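Local structure of ABC transporter, periplasmic substrate-binding protein (Vibrio cholerae O1 biovar eltor, 1TWY) at residues A[113-127]-A[134-148]. The protein probably binds phosphate in the periplasm and delivers it to an ABC-type transporter for uptake into the cell. Residues are numbered along the deposited sequence; the frame is centred on the assembly and turned at random.
Sequences NPVTNLTREQLYGIY and WKQVGGNDQKIAVVT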
# COMPACT_ATOMS: atom_id res chain seq x y z
N ASN A 113 3.14 -25.05 -5.81
CA ASN A 113 4.49 -24.54 -6.08
C ASN A 113 5.44 -24.77 -4.90
O ASN A 113 5.23 -24.36 -3.79
CB ASN A 113 4.35 -23.11 -6.48
CG ASN A 113 5.61 -22.50 -7.03
OD1 ASN A 113 6.74 -22.91 -6.67
ND2 ASN A 113 5.42 -21.41 -7.81
N PRO A 114 6.58 -25.50 -5.10
CA PRO A 114 7.50 -25.72 -3.99
C PRO A 114 8.25 -24.54 -3.44
O PRO A 114 8.82 -24.65 -2.34
CB PRO A 114 8.50 -26.78 -4.56
CG PRO A 114 8.40 -26.65 -6.03
CD PRO A 114 6.95 -26.24 -6.31
N VAL A 115 8.31 -23.45 -4.19
CA VAL A 115 9.01 -22.27 -3.76
C VAL A 115 8.39 -21.75 -2.46
O VAL A 115 7.15 -21.72 -2.28
CB VAL A 115 8.98 -21.21 -4.90
CG1 VAL A 115 9.46 -19.85 -4.48
CG2 VAL A 115 9.80 -21.76 -6.13
N THR A 116 9.27 -21.44 -1.55
CA THR A 116 8.89 -20.90 -0.26
C THR A 116 9.33 -19.46 0.02
O THR A 116 9.03 -18.93 1.11
CB THR A 116 9.43 -21.77 0.88
OG1 THR A 116 10.87 -21.87 0.84
CG2 THR A 116 8.84 -23.20 0.83
N ASN A 117 10.19 -18.88 -0.85
CA ASN A 117 10.85 -17.66 -0.61
C ASN A 117 11.31 -17.08 -1.93
O ASN A 117 11.59 -17.84 -2.85
CB ASN A 117 12.09 -17.89 0.23
CG ASN A 117 12.89 -16.60 0.45
OD1 ASN A 117 12.39 -15.57 0.90
ND2 ASN A 117 14.20 -16.67 0.06
N LEU A 118 11.29 -15.75 -2.07
CA LEU A 118 11.98 -15.10 -3.18
C LEU A 118 12.74 -13.98 -2.65
O LEU A 118 12.30 -13.36 -1.66
CB LEU A 118 10.98 -14.59 -4.28
CG LEU A 118 10.26 -15.64 -5.17
CD1 LEU A 118 9.24 -15.07 -6.02
CD2 LEU A 118 11.28 -16.47 -6.02
N THR A 119 13.94 -13.74 -3.21
CA THR A 119 14.66 -12.52 -2.87
C THR A 119 14.16 -11.37 -3.72
O THR A 119 13.44 -11.54 -4.69
CB THR A 119 16.17 -12.66 -3.15
OG1 THR A 119 16.40 -12.93 -4.55
CG2 THR A 119 16.70 -13.87 -2.37
N ARG A 120 14.61 -10.18 -3.35
CA ARG A 120 14.35 -8.98 -4.16
C ARG A 120 14.80 -9.14 -5.60
O ARG A 120 14.04 -8.84 -6.54
CB ARG A 120 15.14 -7.84 -3.50
CG ARG A 120 14.93 -6.53 -4.22
CD ARG A 120 15.61 -5.41 -3.49
NE ARG A 120 14.77 -5.14 -2.34
CZ ARG A 120 13.70 -4.34 -2.43
NH1 ARG A 120 13.37 -3.81 -3.60
NH2 ARG A 120 12.91 -4.09 -1.39
N GLU A 121 16.04 -9.60 -5.84
CA GLU A 121 16.44 -9.75 -7.20
C GLU A 121 15.71 -10.77 -7.97
O GLU A 121 15.47 -10.56 -9.15
CB GLU A 121 17.96 -10.13 -7.36
CG GLU A 121 18.91 -9.01 -7.28
CD GLU A 121 18.74 -8.03 -8.42
OE1 GLU A 121 19.16 -8.26 -9.60
OE2 GLU A 121 18.12 -7.04 -8.12
N GLN A 122 15.33 -11.88 -7.35
CA GLN A 122 14.49 -12.85 -8.04
C GLN A 122 13.16 -12.28 -8.43
O GLN A 122 12.73 -12.39 -9.53
CB GLN A 122 14.32 -14.05 -7.16
CG GLN A 122 15.66 -14.85 -6.95
CD GLN A 122 15.55 -16.03 -5.97
OE1 GLN A 122 14.80 -15.93 -4.99
NE2 GLN A 122 16.09 -17.17 -6.35
N LEU A 123 12.47 -11.69 -7.47
CA LEU A 123 11.17 -11.11 -7.82
C LEU A 123 11.26 -10.02 -8.79
O LEU A 123 10.43 -9.92 -9.68
CB LEU A 123 10.47 -10.66 -6.52
CG LEU A 123 8.96 -10.32 -6.64
CD1 LEU A 123 8.16 -11.49 -7.08
CD2 LEU A 123 8.53 -9.86 -5.26
N TYR A 124 12.25 -9.16 -8.70
CA TYR A 124 12.44 -8.14 -9.71
C TYR A 124 12.64 -8.74 -11.08
O TYR A 124 12.01 -8.36 -12.09
CB TYR A 124 13.64 -7.25 -9.31
CG TYR A 124 14.02 -6.23 -10.37
CD1 TYR A 124 13.42 -4.97 -10.41
CD2 TYR A 124 14.97 -6.51 -11.38
CE1 TYR A 124 13.74 -4.00 -11.31
CE2 TYR A 124 15.27 -5.59 -12.27
CZ TYR A 124 14.64 -4.29 -12.30
OH TYR A 124 15.00 -3.34 -13.26
N GLY A 125 13.58 -9.68 -11.15
CA GLY A 125 13.75 -10.39 -12.40
C GLY A 125 12.61 -11.10 -13.04
O GLY A 125 12.38 -11.05 -14.29
N ILE A 126 11.76 -11.68 -12.17
CA ILE A 126 10.53 -12.26 -12.69
C ILE A 126 9.54 -11.23 -13.28
O ILE A 126 9.08 -11.33 -14.41
CB ILE A 126 9.86 -13.06 -11.52
CG1 ILE A 126 10.63 -14.35 -11.24
CG2 ILE A 126 8.36 -13.38 -11.85
CD1 ILE A 126 10.32 -14.98 -9.96
N TYR A 127 9.31 -10.14 -12.56
CA TYR A 127 8.41 -9.08 -13.02
C TYR A 127 8.96 -8.33 -14.21
O TYR A 127 8.19 -7.85 -15.02
CB TYR A 127 7.93 -8.15 -11.86
CG TYR A 127 6.71 -8.78 -11.22
CD1 TYR A 127 6.83 -9.79 -10.30
CD2 TYR A 127 5.48 -8.34 -11.54
CE1 TYR A 127 5.72 -10.43 -9.77
CE2 TYR A 127 4.34 -8.93 -10.95
CZ TYR A 127 4.45 -9.93 -10.14
OH TYR A 127 3.33 -10.62 -9.59
N TRP A 134 10.25 -21.22 -13.43
CA TRP A 134 10.36 -21.46 -12.02
C TRP A 134 11.61 -22.21 -11.59
O TRP A 134 12.05 -22.04 -10.53
CB TRP A 134 9.10 -22.25 -11.53
CG TRP A 134 7.85 -21.36 -11.37
CD1 TRP A 134 6.80 -21.30 -12.17
CD2 TRP A 134 7.68 -20.29 -10.39
NE1 TRP A 134 5.92 -20.34 -11.75
CE2 TRP A 134 6.41 -19.72 -10.64
CE3 TRP A 134 8.38 -19.87 -9.28
CZ2 TRP A 134 5.90 -18.68 -9.86
CZ3 TRP A 134 7.85 -18.82 -8.49
CH2 TRP A 134 6.61 -18.26 -8.82
N LYS A 135 12.18 -22.99 -12.48
CA LYS A 135 13.40 -23.76 -12.16
C LYS A 135 14.55 -22.82 -11.83
O LYS A 135 15.39 -23.14 -11.01
CB LYS A 135 13.75 -24.56 -13.43
CG LYS A 135 14.93 -25.49 -13.44
CD LYS A 135 14.94 -26.27 -14.81
CE LYS A 135 16.28 -27.03 -15.10
NZ LYS A 135 16.44 -28.32 -14.37
N GLN A 136 14.53 -21.65 -12.44
CA GLN A 136 15.53 -20.62 -12.16
C GLN A 136 15.54 -20.11 -10.71
O GLN A 136 16.58 -19.60 -10.21
CB GLN A 136 15.35 -19.46 -13.11
CG GLN A 136 15.59 -19.77 -14.51
CD GLN A 136 15.48 -18.53 -15.36
OE1 GLN A 136 14.41 -18.22 -15.96
NE2 GLN A 136 16.60 -17.72 -15.33
N VAL A 137 14.41 -20.24 -9.99
CA VAL A 137 14.35 -19.74 -8.61
C VAL A 137 13.97 -20.84 -7.63
O VAL A 137 13.28 -20.60 -6.63
CB VAL A 137 13.36 -18.55 -8.52
CG1 VAL A 137 13.85 -17.46 -9.42
CG2 VAL A 137 11.92 -18.98 -8.92
N GLY A 138 14.37 -22.06 -7.99
CA GLY A 138 14.31 -23.23 -7.12
C GLY A 138 13.01 -24.02 -7.17
O GLY A 138 12.74 -24.86 -6.30
N GLY A 139 12.21 -23.74 -8.18
CA GLY A 139 10.96 -24.44 -8.47
C GLY A 139 10.97 -25.51 -9.52
O GLY A 139 12.06 -25.99 -9.92
N ASN A 140 9.78 -25.86 -9.99
CA ASN A 140 9.58 -26.78 -11.10
C ASN A 140 10.02 -26.19 -12.41
O ASN A 140 10.08 -24.97 -12.58
CB ASN A 140 8.18 -27.25 -11.25
CG ASN A 140 7.65 -27.95 -9.99
OD1 ASN A 140 8.39 -28.69 -9.34
ND2 ASN A 140 6.40 -27.65 -9.61
N ASP A 141 10.29 -27.07 -13.36
CA ASP A 141 10.42 -26.66 -14.74
C ASP A 141 9.10 -26.28 -15.42
O ASP A 141 8.32 -27.07 -15.99
CB ASP A 141 11.18 -27.79 -15.51
CG ASP A 141 11.39 -27.44 -16.96
OD1 ASP A 141 11.13 -26.33 -17.47
OD2 ASP A 141 11.84 -28.28 -17.74
N GLN A 142 8.80 -25.00 -15.37
CA GLN A 142 7.52 -24.52 -15.85
C GLN A 142 7.63 -22.99 -16.01
O GLN A 142 8.18 -22.35 -15.17
CB GLN A 142 6.45 -24.86 -14.84
CG GLN A 142 5.06 -24.33 -15.19
CD GLN A 142 3.98 -24.68 -14.14
OE1 GLN A 142 4.26 -24.79 -12.95
NE2 GLN A 142 2.81 -24.93 -14.61
N LYS A 143 7.15 -22.51 -17.13
CA LYS A 143 7.09 -21.13 -17.51
C LYS A 143 6.26 -20.38 -16.48
O LYS A 143 5.12 -20.78 -16.11
CB LYS A 143 6.54 -20.91 -18.90
CG LYS A 143 6.57 -19.48 -19.42
CD LYS A 143 6.18 -19.39 -20.90
CE LYS A 143 6.18 -17.92 -21.34
NZ LYS A 143 7.36 -17.12 -20.83
N ILE A 144 6.84 -19.28 -16.03
CA ILE A 144 6.13 -18.36 -15.08
C ILE A 144 5.00 -17.56 -15.73
O ILE A 144 5.15 -16.96 -16.80
CB ILE A 144 7.15 -17.44 -14.35
CG1 ILE A 144 8.18 -18.26 -13.59
CG2 ILE A 144 6.30 -16.54 -13.41
CD1 ILE A 144 9.23 -17.43 -13.06
N ALA A 145 3.81 -17.54 -15.10
CA ALA A 145 2.76 -16.55 -15.54
C ALA A 145 2.80 -15.42 -14.47
O ALA A 145 2.58 -15.71 -13.27
CB ALA A 145 1.36 -17.14 -15.62
N VAL A 146 3.22 -14.27 -14.86
CA VAL A 146 3.33 -13.11 -13.95
C VAL A 146 2.00 -12.46 -13.97
O VAL A 146 1.53 -12.08 -14.96
CB VAL A 146 4.33 -12.12 -14.54
CG1 VAL A 146 4.53 -10.89 -13.65
CG2 VAL A 146 5.68 -12.81 -14.67
N VAL A 147 1.42 -12.19 -12.80
CA VAL A 147 0.12 -11.54 -12.62
C VAL A 147 0.30 -10.24 -11.84
O VAL A 147 1.03 -10.16 -10.86
CB VAL A 147 -0.83 -12.42 -11.95
CG1 VAL A 147 -2.28 -11.78 -12.14
CG2 VAL A 147 -0.78 -13.82 -12.44
N THR A 148 -0.39 -9.18 -12.32
CA THR A 148 -0.36 -7.90 -11.80
C THR A 148 -1.79 -7.33 -11.65
O THR A 148 -2.75 -8.04 -12.01
CB THR A 148 0.64 -7.02 -12.51
OG1 THR A 148 0.77 -5.80 -11.75
CG2 THR A 148 0.17 -6.63 -13.93
O HOH W 1 7.69 -24.10 -9.11
O HOH W 2 17.75 -17.53 -8.68
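The indole of Trp134 is sandwiched: Asn113 ND2 lies 3.2 Å above the centre of one face, and Ile144 CG1 sits toward the rim of the opposite face. Amide and indole planes stand 87° apart, so the Asn113 amide meets the ring end-on rather than stacked; its CG is anti to the backbone N (chi1 -169°), which carries the amide to the indole. Asn113 OD1 closes an Asx turn by accepting from Val115 N at 3.0 Å, which fixes the amide's rotation, while Trp134 NE1 donates to Gln199 O. The Tyr127 ring carries Val146 CG1 over one face in a CH-pi contact, 3.5 Å from the centroid; at its edge lie Leu123 O, in plane, and Val147 O, which accepts from Tyr127 OH at 2.7 Å. Ile126 CG1 packs on Ile144 CD1 at 3.8 Å, the two side chains crossing at about a right angle. Val137 CB meets Leu118 CD2 at 3.9 Å and Gln122 NE2 at 3.8 Å. Gln122 and Thr119 form a capping box, and a water links Gln122 NE2 to Gln136 O. Helix 120-127 and strand 145-148 run at 91°, axes 9.8 Å apart, joined through Ile126 and Tyr127 on Ile144 and Val146: a helix-on-sheet layer within one lobe of the periplasmic binding protein fold.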